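Local coordinates for protein PaiA Acetyltransferase (Thermoplasma acidophilum, PDB 3K9U) that transfers an acetyl group from acetyl-CoA to polyamines such as spermidine, protecting the cell against polyamine toxicity, at residues A[123-129]-A[150-156]; A[15-20]-A[74-78]; A[8-13]-A[54-58]; A[20-25]-A[36-41]. All coordinates share one frame; numbering follows the deposited sequence.

Contact 1 of 4, residues A[123-129]-A[150-156]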
loop_
_atom_site.group_PDB
_atom_site.type_symbol
_atom_site.label_atom_id
_atom_site.label_comp_id
_atom_site.label_asym_id
_atom_site.label_seq_id
_atom_site.Cartn_x
_atom_site.Cartn_y
_atom_site.Cartn_z
ATOM N N CYS A 123 -26.137 -5.171 7.973
ATOM C CA CYS A 123 -25.362 -4.031 7.540
ATOM C C CYS A 123 -25.257 -4.040 6.032
ATOM O O CYS A 123 -24.902 -5.060 5.454
ATOM C CB CYS A 123 -23.961 -4.091 8.142
ATOM S SG CYS A 123 -22.959 -2.631 7.728
ATOM N N ARG A 124 -25.560 -2.919 5.380
ATOM C CA ARG A 124 -25.400 -2.833 3.928
ATOM C C ARG A 124 -24.416 -1.767 3.545
ATOM O O ARG A 124 -24.096 -0.893 4.341
ATOM C CB ARG A 124 -26.745 -2.623 3.206
ATOM C CG ARG A 124 -27.598 -1.482 3.709
ATOM C CD ARG A 124 -29.072 -1.584 3.255
ATOM N NE ARG A 124 -29.308 -0.785 2.052
ATOM C CZ ARG A 124 -29.393 -1.267 0.814
ATOM N NH1 ARG A 124 -29.286 -2.579 0.584
ATOM N NH2 ARG A 124 -29.594 -0.425 -0.206
ATOM N N LEU A 125 -23.910 -1.855 2.323
ATOM C CA LEU A 125 -22.960 -0.881 1.833
ATOM C C LEU A 125 -22.965 -0.835 0.314
ATOM O O LEU A 125 -23.358 -1.805 -0.336
ATOM C CB LEU A 125 -21.565 -1.200 2.367
ATOM C CG LEU A 125 -20.871 -2.492 1.890
ATOM C CD1 LEU A 125 -20.163 -2.287 0.520
ATOM C CD2 LEU A 125 -19.896 -3.042 2.917
ATOM N N TYR A 126 -22.531 0.303 -0.244
ATOM C CA TYR A 126 -22.298 0.428 -1.673
ATOM C C TYR A 126 -20.782 0.547 -1.883
ATOM O O TYR A 126 -20.115 1.325 -1.219
ATOM C CB TYR A 126 -22.992 1.691 -2.233
ATOM C CG TYR A 126 -24.522 1.701 -2.167
ATOM C CD1 TYR A 126 -25.297 1.848 -3.319
ATOM C CD2 TYR A 126 -25.178 1.585 -0.959
ATOM C CE1 TYR A 126 -26.713 1.869 -3.262
ATOM C CE2 TYR A 126 -26.568 1.612 -0.884
ATOM C CZ TYR A 126 -27.338 1.739 -2.032
ATOM O OH TYR A 126 -28.715 1.735 -1.894
ATOM N N VAL A 127 -20.247 -0.243 -2.804
ATOM C CA VAL A 127 -18.861 -0.147 -3.225
ATOM C C VAL A 127 -18.834 -0.122 -4.768
ATOM O O VAL A 127 -19.621 -0.835 -5.452
ATOM C CB VAL A 127 -18.040 -1.335 -2.685
ATOM C CG1 VAL A 127 -18.649 -2.663 -3.107
ATOM C CG2 VAL A 127 -16.537 -1.251 -3.113
ATOM N N HIS A 128 -17.985 0.720 -5.320
ATOM C CA HIS A 128 -17.810 0.784 -6.779
ATOM C C HIS A 128 -17.244 -0.569 -7.266
ATOM O O HIS A 128 -16.309 -1.102 -6.688
ATOM C CB HIS A 128 -16.845 1.912 -7.164
ATOM C CG HIS A 128 -16.901 2.300 -8.614
ATOM N ND1 HIS A 128 -16.443 1.484 -9.620
ATOM C CD2 HIS A 128 -17.332 3.435 -9.220
ATOM C CE1 HIS A 128 -16.610 2.080 -10.788
ATOM N NE2 HIS A 128 -17.153 3.265 -10.573
ATOM N N ARG A 129 -17.824 -1.094 -8.329
ATOM C CA ARG A 129 -17.433 -2.385 -8.885
ATOM C C ARG A 129 -15.989 -2.465 -9.365
ATOM O O ARG A 129 -15.440 -3.544 -9.381
ATOM C CB ARG A 129 -18.376 -2.759 -10.026
ATOM C CG ARG A 129 -18.144 -1.944 -11.313
ATOM C CD ARG A 129 -19.465 -1.622 -12.012
ATOM N NE ARG A 129 -20.062 -2.767 -12.684
ATOM C CZ ARG A 129 -21.372 -3.024 -12.758
ATOM N NH1 ARG A 129 -21.785 -4.115 -13.418
ATOM N NH2 ARG A 129 -22.272 -2.231 -12.169
ATOM N N GLY A 150 -26.297 1.274 -10.635
ATOM C CA GLY A 150 -25.372 2.056 -11.470
ATOM C C GLY A 150 -24.010 1.381 -11.521
ATOM O O GLY A 150 -23.923 0.184 -11.800
ATOM N N SER A 151 -22.954 2.122 -11.186
ATOM C CA SER A 151 -21.598 1.548 -11.163
ATOM C C SER A 151 -21.213 0.865 -9.834
ATOM O O SER A 151 -20.118 0.345 -9.714
ATOM C CB SER A 151 -20.573 2.616 -11.540
ATOM O OG SER A 151 -20.636 3.670 -10.616
ATOM N N ASP A 152 -22.107 0.852 -8.852
ATOM C CA ASP A 152 -21.866 0.174 -7.588
ATOM C C ASP A 152 -22.452 -1.236 -7.467
ATOM O O ASP A 152 -23.459 -1.586 -8.095
ATOM C CB ASP A 152 -22.510 0.952 -6.457
ATOM C CG ASP A 152 -21.991 2.362 -6.322
ATOM O OD1 ASP A 152 -20.883 2.664 -6.807
ATOM O OD2 ASP A 152 -22.711 3.156 -5.688
ATOM N N PHE A 153 -21.826 -2.016 -6.590
ATOM C CA PHE A 153 -22.401 -3.234 -6.057
ATOM C C PHE A 153 -22.969 -2.959 -4.665
ATOM O O PHE A 153 -22.317 -2.325 -3.826
ATOM C CB PHE A 153 -21.319 -4.307 -5.881
ATOM C CG PHE A 153 -20.837 -4.936 -7.137
ATOM C CD1 PHE A 153 -19.500 -5.266 -7.264
ATOM C CD2 PHE A 153 -21.694 -5.261 -8.155
ATOM C CE1 PHE A 153 -19.022 -5.883 -8.410
ATOM C CE2 PHE A 153 -21.222 -5.847 -9.302
ATOM C CZ PHE A 153 -19.882 -6.157 -9.425
ATOM N N ILE A 154 -24.137 -3.512 -4.394
ATOM C CA ILE A 154 -24.736 -3.396 -3.079
ATOM C C ILE A 154 -24.380 -4.678 -2.321
ATOM O O ILE A 154 -24.664 -5.774 -2.798
ATOM C CB ILE A 154 -26.286 -3.221 -3.171
ATOM C CG1 ILE A 154 -26.641 -1.909 -3.877
ATOM C CG2 ILE A 154 -26.941 -3.278 -1.775
ATOM C CD1 ILE A 154 -28.124 -1.778 -4.258
ATOM N N MET A 155 -23.738 -4.550 -1.167
ATOM C CA MET A 155 -23.376 -5.727 -0.385
ATOM C C MET A 155 -24.070 -5.730 0.968
ATOM O O MET A 155 -24.380 -4.682 1.508
ATOM C CB MET A 155 -21.861 -5.814 -0.189
ATOM C CG MET A 155 -21.082 -5.774 -1.481
ATOM S SD MET A 155 -19.293 -5.877 -1.256
ATOM C CE MET A 155 -19.052 -7.650 -0.983
ATOM N N GLU A 156 -24.302 -6.925 1.494
ATOM C CA GLU A 156 -24.944 -7.117 2.773
ATOM C C GLU A 156 -24.231 -8.175 3.571
ATOM O O GLU A 156 -23.695 -9.130 3.021
ATOM C CB GLU A 156 -26.444 -7.499 2.620
ATOM C CG GLU A 156 -27.268 -6.411 1.898
ATOM C CD GLU A 156 -28.786 -6.703 1.771
ATOM O OE1 GLU A 156 -29.383 -7.419 2.622
ATOM O OE2 GLU A 156 -29.372 -6.188 0.789
#

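Contact 2 of 4, residues A[15-20]-A[74-78]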
loop_
_atom_site.group_PDB
_atom_site.type_symbol
_atom_site.label_atom_id
_atom_site.label_comp_id
_atom_site.label_asym_id
_atom_site.label_seq_id
_atom_site.Cartn_x
_atom_site.Cartn_y
_atom_site.Cartn_z
ATOM N N THR A 15 -6.848 16.953 9.615
ATOM C CA THR A 15 -6.139 15.727 9.264
ATOM C C THR A 15 -7.121 14.767 8.562
ATOM O O THR A 15 -6.762 14.080 7.594
ATOM C CB THR A 15 -5.386 15.111 10.484
ATOM O OG1 THR A 15 -6.313 14.783 11.514
ATOM C CG2 THR A 15 -4.376 16.101 11.074
ATOM N N LEU A 16 -8.382 14.792 8.985
ATOM C CA LEU A 16 -9.433 14.005 8.314
ATOM C C LEU A 16 -9.586 14.353 6.812
ATOM O O LEU A 16 -9.660 13.449 5.955
ATOM C CB LEU A 16 -10.749 14.141 9.064
ATOM C CG LEU A 16 -11.918 13.232 8.639
ATOM C CD1 LEU A 16 -11.676 11.801 9.006
ATOM C CD2 LEU A 16 -13.183 13.708 9.320
ATOM N N ILE A 17 -9.540 15.642 6.482
ATOM C CA ILE A 17 -9.585 16.066 5.078
ATOM C C ILE A 17 -8.395 15.513 4.299
ATOM O O ILE A 17 -8.556 15.068 3.167
ATOM C CB ILE A 17 -9.642 17.568 4.947
ATOM C CG1 ILE A 17 -10.930 18.117 5.584
ATOM C CG2 ILE A 17 -9.556 18.040 3.456
ATOM C CD1 ILE A 17 -10.877 19.663 5.708
ATOM N N GLU A 18 -7.214 15.491 4.909
ATOM C CA GLU A 18 -6.029 15.007 4.201
ATOM C C GLU A 18 -6.016 13.503 3.982
ATOM O O GLU A 18 -5.634 13.050 2.932
ATOM C CB GLU A 18 -4.746 15.451 4.888
ATOM C CG GLU A 18 -4.442 16.969 4.788
ATOM C CD GLU A 18 -5.025 17.656 3.537
ATOM O OE1 GLU A 18 -4.704 17.228 2.401
ATOM O OE2 GLU A 18 -5.806 18.636 3.700
ATOM N N VAL A 19 -6.431 12.738 4.979
ATOM C CA VAL A 19 -6.604 11.314 4.836
ATOM C C VAL A 19 -7.577 10.995 3.668
ATOM O O VAL A 19 -7.231 10.255 2.718
ATOM C CB VAL A 19 -7.155 10.727 6.163
ATOM C CG1 VAL A 19 -7.586 9.293 5.994
ATOM C CG2 VAL A 19 -6.113 10.868 7.300
ATOM N N ALA A 20 -8.776 11.564 3.742
ATOM C CA ALA A 20 -9.785 11.424 2.701
ATOM C C ALA A 20 -9.185 11.770 1.363
ATOM O O ALA A 20 -9.280 10.989 0.394
ATOM C CB ALA A 20 -10.950 12.340 2.970
ATOM N N LEU A 74 -4.028 10.569 13.116
ATOM C CA LEU A 74 -5.214 10.057 12.414
ATOM C C LEU A 74 -4.817 9.522 11.032
ATOM O O LEU A 74 -4.315 10.279 10.210
ATOM C CB LEU A 74 -6.303 11.145 12.263
ATOM C CG LEU A 74 -7.618 10.637 11.635
ATOM C CD1 LEU A 74 -8.400 9.745 12.617
ATOM C CD2 LEU A 74 -8.506 11.771 11.188
ATOM N N ILE A 75 -5.036 8.233 10.760
ATOM C CA ILE A 75 -4.715 7.717 9.431
ATOM C C ILE A 75 -5.877 7.024 8.698
ATOM O O ILE A 75 -5.670 6.423 7.649
ATOM C CB ILE A 75 -3.489 6.804 9.447
ATOM C CG1 ILE A 75 -3.614 5.650 10.469
ATOM C CG2 ILE A 75 -2.192 7.647 9.738
ATOM C CD1 ILE A 75 -4.679 4.518 10.146
ATOM N N GLY A 76 -7.084 7.063 9.261
ATOM C CA GLY A 76 -8.237 6.411 8.629
ATOM C C GLY A 76 -9.495 6.688 9.422
ATOM O O GLY A 76 -9.421 7.184 10.562
ATOM N N PHE A 77 -10.649 6.390 8.842
ATOM C CA PHE A 77 -11.904 6.568 9.561
ATOM C C PHE A 77 -13.011 5.716 8.993
ATOM O O PHE A 77 -12.887 5.219 7.911
ATOM C CB PHE A 77 -12.334 8.037 9.497
ATOM C CG PHE A 77 -12.549 8.543 8.085
ATOM C CD1 PHE A 77 -11.484 9.062 7.339
ATOM C CD2 PHE A 77 -13.784 8.473 7.490
ATOM C CE1 PHE A 77 -11.670 9.518 6.029
ATOM C CE2 PHE A 77 -13.974 8.928 6.183
ATOM C CZ PHE A 77 -12.908 9.457 5.454
ATOM N N ILE A 78 -14.112 5.603 9.724
ATOM C CA ILE A 78 -15.255 4.844 9.284
ATOM C C ILE A 78 -16.513 5.590 9.695
ATOM O O ILE A 78 -16.535 6.227 10.745
ATOM C CB ILE A 78 -15.235 3.412 9.875
ATOM C CG1 ILE A 78 -16.223 2.514 9.122
ATOM C CG2 ILE A 78 -15.507 3.444 11.387
ATOM C CD1 ILE A 78 -16.291 1.023 9.610
#

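Contact 3 of 4, residues A[8-13]-A[54-58]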
loop_
_atom_site.group_PDB
_atom_site.type_symbol
_atom_site.label_atom_id
_atom_site.label_comp_id
_atom_site.label_asym_id
_atom_site.label_seq_id
_atom_site.Cartn_x
_atom_site.Cartn_y
_atom_site.Cartn_z
ATOM N N LEU A 8 -14.382 10.557 16.532
ATOM C CA LEU A 8 -13.730 11.735 15.988
ATOM C C LEU A 8 -14.249 12.964 16.700
ATOM O O LEU A 8 -15.362 12.955 17.228
ATOM C CB LEU A 8 -13.988 11.840 14.497
ATOM C CG LEU A 8 -13.266 10.725 13.744
ATOM C CD1 LEU A 8 -13.924 10.480 12.393
ATOM C CD2 LEU A 8 -11.803 11.072 13.620
ATOM N N SER A 9 -13.435 14.009 16.733
ATOM C CA SER A 9 -13.816 15.242 17.375
ATOM C C SER A 9 -13.324 16.356 16.477
ATOM O O SER A 9 -12.631 16.086 15.473
ATOM C CB SER A 9 -13.212 15.347 18.789
ATOM O OG SER A 9 -11.849 15.729 18.722
ATOM N N ILE A 10 -13.685 17.596 16.815
ATOM C CA ILE A 10 -13.463 18.687 15.862
ATOM C C ILE A 10 -11.958 18.967 15.645
ATOM O O ILE A 10 -11.559 19.463 14.593
ATOM C CB ILE A 10 -14.247 19.997 16.216
ATOM C CG1 ILE A 10 -13.459 20.899 17.154
ATOM C CG2 ILE A 10 -15.651 19.698 16.792
ATOM C CD1 ILE A 10 -14.253 22.136 17.518
ATOM N N GLU A 11 -11.125 18.638 16.621
ATOM C CA GLU A 11 -9.667 18.768 16.443
ATOM C C GLU A 11 -9.115 17.809 15.377
ATOM O O GLU A 11 -8.019 18.015 14.875
ATOM C CB GLU A 11 -8.905 18.587 17.762
ATOM C CG GLU A 11 -9.509 17.572 18.696
ATOM C CD GLU A 11 -8.544 17.048 19.738
ATOM O OE1 GLU A 11 -7.748 17.841 20.306
ATOM O OE2 GLU A 11 -8.607 15.823 19.998
ATOM N N ASP A 12 -9.886 16.789 15.009
ATOM C CA ASP A 12 -9.476 15.877 13.951
ATOM C C ASP A 12 -9.771 16.422 12.551
ATOM O O ASP A 12 -9.467 15.767 11.567
ATOM C CB ASP A 12 -10.140 14.506 14.140
ATOM C CG ASP A 12 -9.771 13.861 15.465
ATOM O OD1 ASP A 12 -8.562 13.818 15.796
ATOM O OD2 ASP A 12 -10.683 13.401 16.190
ATOM N N LEU A 13 -10.332 17.616 12.450
ATOM C CA LEU A 13 -10.897 18.073 11.180
ATOM C C LEU A 13 -9.908 18.151 10.015
ATOM O O LEU A 13 -10.162 17.609 8.919
ATOM C CB LEU A 13 -11.564 19.445 11.359
ATOM C CG LEU A 13 -12.125 20.056 10.074
ATOM C CD1 LEU A 13 -13.383 19.325 9.652
ATOM C CD2 LEU A 13 -12.384 21.518 10.303
ATOM N N ILE A 54 -19.212 15.812 12.067
ATOM C CA ILE A 54 -18.521 15.443 13.293
ATOM C C ILE A 54 -19.382 15.806 14.503
ATOM O O ILE A 54 -19.515 14.974 15.405
ATOM C CB ILE A 54 -17.117 16.111 13.372
ATOM C CG1 ILE A 54 -16.175 15.537 12.294
ATOM C CG2 ILE A 54 -16.484 15.959 14.752
ATOM C CD1 ILE A 54 -14.786 16.250 12.236
ATOM N N VAL A 55 -19.976 17.014 14.532
ATOM C CA VAL A 55 -20.793 17.418 15.689
ATOM C C VAL A 55 -22.046 16.563 15.826
ATOM O O VAL A 55 -22.392 16.160 16.932
ATOM C CB VAL A 55 -21.174 18.929 15.703
ATOM C CG1 VAL A 55 -22.112 19.283 16.932
ATOM C CG2 VAL A 55 -19.912 19.783 15.735
ATOM N N ARG A 56 -22.700 16.274 14.701
ATOM C CA ARG A 56 -23.860 15.372 14.677
ATOM C C ARG A 56 -23.503 14.018 15.265
ATOM O O ARG A 56 -24.249 13.479 16.092
ATOM C CB ARG A 56 -24.383 15.161 13.238
ATOM C CG ARG A 56 -25.268 16.315 12.748
ATOM C CD ARG A 56 -25.623 16.191 11.267
ATOM N NE ARG A 56 -26.466 15.021 11.003
ATOM C CZ ARG A 56 -26.125 13.954 10.264
ATOM N NH1 ARG A 56 -24.935 13.849 9.645
ATOM N NH2 ARG A 56 -27.013 12.959 10.129
ATOM N N SER A 57 -22.355 13.487 14.835
ATOM C CA SER A 57 -21.899 12.178 15.280
ATOM C C SER A 57 -21.658 12.115 16.791
ATOM O O SER A 57 -21.579 11.041 17.361
ATOM C CB SER A 57 -20.613 11.790 14.548
ATOM O OG SER A 57 -19.464 12.294 15.215
ATOM N N GLN A 58 -21.550 13.270 17.437
ATOM C CA GLN A 58 -21.182 13.340 18.833
ATOM C C GLN A 58 -22.390 13.100 19.721
ATOM O O GLN A 58 -22.270 12.493 20.780
ATOM C CB GLN A 58 -20.614 14.722 19.152
ATOM C CG GLN A 58 -19.348 14.697 19.971
ATOM C CD GLN A 58 -18.118 14.776 19.114
ATOM O OE1 GLN A 58 -17.806 15.833 18.557
ATOM N NE2 GLN A 58 -17.391 13.673 19.017
HETATM O O HOH W 1 -17.845 10.743 16.600
#

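Contact 4 of 4, residues A[20-25]-A[36-41]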
loop_
_atom_site.group_PDB
_atom_site.type_symbol
_atom_site.label_atom_id
_atom_site.label_comp_id
_atom_site.label_asym_id
_atom_site.label_seq_id
_atom_site.Cartn_x
_atom_site.Cartn_y
_atom_site.Cartn_z
ATOM N N ALA A 20 -8.776 11.564 3.742
ATOM C CA ALA A 20 -9.785 11.424 2.701
ATOM C C ALA A 20 -9.185 11.770 1.363
ATOM O O ALA A 20 -9.280 10.989 0.394
ATOM C CB ALA A 20 -10.950 12.340 2.970
ATOM N N ARG A 21 -8.552 12.937 1.302
ATOM C CA ARG A 21 -8.026 13.390 0.033
ATOM C C ARG A 21 -7.080 12.325 -0.534
ATOM O O ARG A 21 -7.200 11.958 -1.702
ATOM C CB ARG A 21 -7.294 14.731 0.151
ATOM C CG ARG A 21 -6.784 15.233 -1.216
ATOM C CD ARG A 21 -5.727 16.352 -1.106
ATOM N NE ARG A 21 -6.161 17.386 -0.179
ATOM C CZ ARG A 21 -7.087 18.290 -0.452
ATOM N NH1 ARG A 21 -7.664 18.328 -1.648
ATOM N NH2 ARG A 21 -7.415 19.182 0.474
ATOM N N GLU A 22 -6.145 11.854 0.298
ATOM C CA GLU A 22 -5.097 10.936 -0.168
ATOM C C GLU A 22 -5.697 9.591 -0.512
ATOM O O GLU A 22 -5.311 8.955 -1.472
ATOM C CB GLU A 22 -3.996 10.737 0.891
ATOM C CG GLU A 22 -3.061 11.924 1.032
ATOM C CD GLU A 22 -1.902 11.631 1.988
ATOM O OE1 GLU A 22 -1.805 12.346 3.011
ATOM O OE2 GLU A 22 -1.108 10.674 1.725
ATOM N N SER A 23 -6.669 9.162 0.275
ATOM C CA SER A 23 -7.270 7.858 0.025
ATOM C C SER A 23 -8.086 7.868 -1.279
ATOM O O SER A 23 -8.003 6.934 -2.074
ATOM C CB SER A 23 -8.109 7.427 1.215
ATOM O OG SER A 23 -8.364 6.040 1.167
ATOM N N TRP A 24 -8.826 8.935 -1.520
ATOM C CA TRP A 24 -9.670 8.995 -2.716
ATOM C C TRP A 24 -8.787 9.046 -3.965
ATOM O O TRP A 24 -9.068 8.365 -4.941
ATOM C CB TRP A 24 -10.626 10.217 -2.683
ATOM C CG TRP A 24 -12.021 9.883 -2.310
ATOM C CD1 TRP A 24 -12.476 9.521 -1.072
ATOM C CD2 TRP A 24 -13.159 9.842 -3.184
ATOM N NE1 TRP A 24 -13.833 9.251 -1.125
ATOM C CE2 TRP A 24 -14.271 9.439 -2.411
ATOM C CE3 TRP A 24 -13.343 10.093 -4.552
ATOM C CZ2 TRP A 24 -15.563 9.302 -2.962
ATOM C CZ3 TRP A 24 -14.627 9.945 -5.110
ATOM C CH2 TRP A 24 -15.717 9.558 -4.316
ATOM N N LYS A 25 -7.714 9.836 -3.935
ATOM C CA LYS A 25 -6.864 9.978 -5.138
ATOM C C LYS A 25 -6.191 8.651 -5.489
ATOM O O LYS A 25 -5.999 8.310 -6.679
ATOM C CB LYS A 25 -5.801 11.068 -4.968
ATOM C CG LYS A 25 -6.336 12.501 -4.994
ATOM C CD LYS A 25 -5.171 13.455 -4.838
ATOM C CE LYS A 25 -5.544 14.889 -5.078
ATOM N NZ LYS A 25 -4.453 15.806 -4.599
ATOM N N TYR A 36 -13.380 14.879 -11.139
ATOM C CA TYR A 36 -14.427 14.286 -10.311
ATOM C C TYR A 36 -13.932 14.130 -8.881
ATOM O O TYR A 36 -14.620 14.473 -7.932
ATOM C CB TYR A 36 -14.842 12.906 -10.857
ATOM C CG TYR A 36 -16.062 12.316 -10.178
ATOM C CD1 TYR A 36 -17.337 12.504 -10.700
ATOM C CD2 TYR A 36 -15.940 11.588 -9.011
ATOM C CE1 TYR A 36 -18.479 11.944 -10.083
ATOM C CE2 TYR A 36 -17.065 11.036 -8.373
ATOM C CZ TYR A 36 -18.327 11.211 -8.922
ATOM O OH TYR A 36 -19.410 10.674 -8.277
ATOM N N ILE A 37 -12.717 13.604 -8.750
ATOM C CA ILE A 37 -12.101 13.346 -7.437
ATOM C C ILE A 37 -11.894 14.655 -6.678
ATOM O O ILE A 37 -12.256 14.725 -5.506
ATOM C CB ILE A 37 -10.763 12.544 -7.562
ATOM C CG1 ILE A 37 -11.053 11.130 -8.095
ATOM C CG2 ILE A 37 -10.046 12.491 -6.216
ATOM C CD1 ILE A 37 -9.839 10.321 -8.532
ATOM N N GLU A 38 -11.358 15.683 -7.347
ATOM C CA GLU A 38 -11.130 16.982 -6.702
ATOM C C GLU A 38 -12.455 17.667 -6.348
ATOM O O GLU A 38 -12.574 18.251 -5.286
ATOM C CB GLU A 38 -10.274 17.921 -7.562
ATOM C CG GLU A 38 -9.581 19.104 -6.761
ATOM C CD GLU A 38 -10.353 20.469 -6.755
ATOM O OE1 GLU A 38 -11.259 20.681 -7.595
ATOM O OE2 GLU A 38 -10.040 21.364 -5.919
ATOM N N SER A 39 -13.455 17.583 -7.223
ATOM C CA SER A 39 -14.769 18.138 -6.896
ATOM C C SER A 39 -15.355 17.417 -5.696
ATOM O O SER A 39 -15.895 18.052 -4.778
ATOM C CB SER A 39 -15.730 18.096 -8.091
ATOM O OG SER A 39 -15.343 19.050 -9.099
ATOM N N TRP A 40 -15.206 16.105 -5.662
ATOM C CA TRP A 40 -15.723 15.345 -4.537
ATOM C C TRP A 40 -15.045 15.773 -3.200
ATOM O O TRP A 40 -15.741 16.070 -2.223
ATOM C CB TRP A 40 -15.595 13.852 -4.784
ATOM C CG TRP A 40 -16.345 13.035 -3.766
ATOM C CD1 TRP A 40 -15.913 12.677 -2.519
ATOM C CD2 TRP A 40 -17.646 12.473 -3.916
ATOM N NE1 TRP A 40 -16.863 11.916 -1.886
ATOM C CE2 TRP A 40 -17.941 11.777 -2.719
ATOM C CE3 TRP A 40 -18.591 12.470 -4.957
ATOM C CZ2 TRP A 40 -19.154 11.092 -2.523
ATOM C CZ3 TRP A 40 -19.797 11.780 -4.770
ATOM C CH2 TRP A 40 -20.064 11.097 -3.554
ATOM N N ILE A 41 -13.714 15.854 -3.177
ATOM C CA ILE A 41 -13.020 16.304 -1.972
ATOM C C ILE A 41 -13.436 17.744 -1.591
ATOM O O ILE A 41 -13.756 18.009 -0.444
ATOM C CB ILE A 41 -11.475 16.230 -2.114
ATOM C CG1 ILE A 41 -10.999 14.785 -2.358
ATOM C CG2 ILE A 41 -10.754 16.865 -0.889
ATOM C CD1 ILE A 41 -11.567 13.722 -1.409
#

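Contact 1 of 4, residues A[123-129]-A[150-156]
Val127 O accepts Phe153 N at 2.7 Å, and Asp152 CA adds a C-H...O contact to the same oxygen at 3.3 Å. Val127 N returns a bond to Phe153 O; Leu125 and Met155 exchange a like pair, and beyond the strand Arg129 N is hydrogen-bonded to Ser151 O. On one face of the sheet Ile154 CG1 lies over the Tyr126 ring, 4.1 Å from its centroid, a CH-pi contact. Next along, Glu156 OE2 meets the edge of the Arg124 guanidinium through NH1 at 3.6 Å, a long salt bridge with the two planes 80° apart. Strands 122-128 and 152-158 are antiparallel neighbours in the mixed sheet of the GNAT fold, and Tyr126 touches the bound acetyl-CoA. On the other face Met155 SD packs against Val127 CG1 at 3.8 Å, under helix 132-139, whose Tyr138, the probable proton donor, touches Leu125 and Met155. Arg129 CB sits over the Phe153 ring, 3.9 Å from its centroid. His128 carries CG trans to its backbone N (chi1 -164°), which sets its ring with Ser151 O above the centre, 3.8 Å from the plane, while ND1 bonds Gln130 N and the ring also meets that of Tyr32. An alanine at His128 is likely to leave Gln130 N without this acceptor and to open a gap beside Ser151 and Tyr32.

Contact 2 of 4, residues A[15-20]-A[74-78]
Leu16 swings CG trans to its backbone N (chi1 -171°), while Phe77 holds CG between backbone N and carbonyl carbon (chi1 60°); the two side chains cross at about a right angle. Leu16 CD1 comes to 3.2 Å from Phe77 CD1, a close approach for two carbons. One turn on, Val19 is directed toward the strand and splits its branches: CG2 reaches Leu74 O at 3.5 Å, and CG1 lies 4.0 Å from Gly76 CA and also meets the edge of the Phe77 ring. Ala20 CB comes to Phe77 CE1 at 4.2 Å. At the start of 74-78, Leu74 CD2 sits against the helix backbone, 3.7 Å from Leu16 N, and lies beside Thr15 OG1. No hydrogen bond crosses; this is apolar packing of a helix on a sheet, the axes of segments 15-20 and 74-78 passing 8.0 Å apart at -79°. Ile75 and Gly76 both face Ala68, a classic beta bulge, and Gly76 presents bare backbone to Val19. Strand 73-83 runs between strands 63-70 and 86-94 of the GNAT sheet, with Phe77 also touching Arg91 and Tyr93 of the latter, and Leu16 continues the packing to Leu50 of helix 47-59.

Contact 3 of 4, residues A[8-13]-A[54-58]
Gln58 brings its amide to Leu8 O, and Ile54 rests its CG2 on the backbone of Ser9, joining helix 47-59 to the loop that links the first strand of the GNAT fold to helix 13-27. The Gln58 chain bends at chi2 (95°), which carries NE2 back to Leu8 O at 2.8 Å. Leu8 O lies 11° out of the Gln58 amide plane, and NE2 lies in the Leu8 carbonyl plane, with an N-H...O angle of 154°. A leucine in place of Gln58 would probably leave Leu8 O without this donor and the loop less firmly tied to the helix. Ile54, its side chain directed at the loop, divides its branches: CG2 comes to 3.6 Å from Ser9 C and approaches Ile10 CG2, while CD1 extends to Leu13 CD1 at 4.3 Å. Ile10 CG2 also touches Val55 CG2, at the outer border of the contact. The loop is braced from within, because Asp12 OD2 accepts Ser9 N at 2.9 Å on its anti side and Asp12 N bonds back to Ser9 O, fixing the short 3-10 turn. On the helix side Ser57 OG gives its proton to Ile54 O at 2.7 Å and accepts one from a water 2.6 Å away.

Contact 4 of 4, residues A[20-25]-A[36-41]
Trp24 and Trp40 stack face to face, the six-membered ring of Trp24 over the five-membered ring of Trp40, with centroids 3.8 Å apart and planes at 17°. The overlap is tight: Trp24 CZ2 comes within 3.1 Å of Trp40 NE1. Trp40 sends CG trans to its backbone N, whereas Trp24 has chi1 -102°, off a staggered position, and its ring lies over Trp40. The edge of the Trp24 ring meets Tyr36 CE2 through CZ3 at 4.2 Å. Ile41 and Trp24 pass each other in opposite directions, with Ile41 CD1 3.8 Å from Trp24 CB. These residues fill the seam of an antiparallel helical hairpin in the GNAT fold, where segments 20-25 and 36-41 of helices 13-27 and 34-44 run at 156°, their axes 10.2 Å apart. Toward the border, Ile41 CG2 lies over one face of the Arg21 guanidinium, 3.5 Å from NH1, and Ile37 CG2 packs on Lys25 CG at 3.9 Å. Farther out, Glu18 forms a salt bridge with Arg21 NE, Lys44 makes a cation-pi contact with Trp40, and Tyr32 stacks on Tyr36. Trp24 also meets the rings of Tyr28 and Tyr93, the latter an acetyl-CoA-binding residue. Ser23, one residue earlier on the helix, touches the cofactor and bonds Leu94 O through OG.

How the contacts relate
Contacts 2 and 4 share Ala20 on helix 13-27, their centres about 12 Å apart: the first lays the helix on the sheet, the second pairs it with helix 34-44. Contact 3 adjoins contact 2 directly, Leu8 CD2 lying 3.8 Å from Leu74 CD1 and Leu16 CD2 4.2 Å from Ile54 CD1. Contact 1 lies across the chain's centre from contacts 2 and 3, about 22 Å and 26 Å away between centres, in the same sheet as strand 73-83. Acetyl-CoA is touched from contact 1 by Tyr126 and from contact 4 by Ser23, the two contacts about 19 Å apart between centres; the side chain of Leu8 in contact 3 is about 13 Å from the bound cofactor.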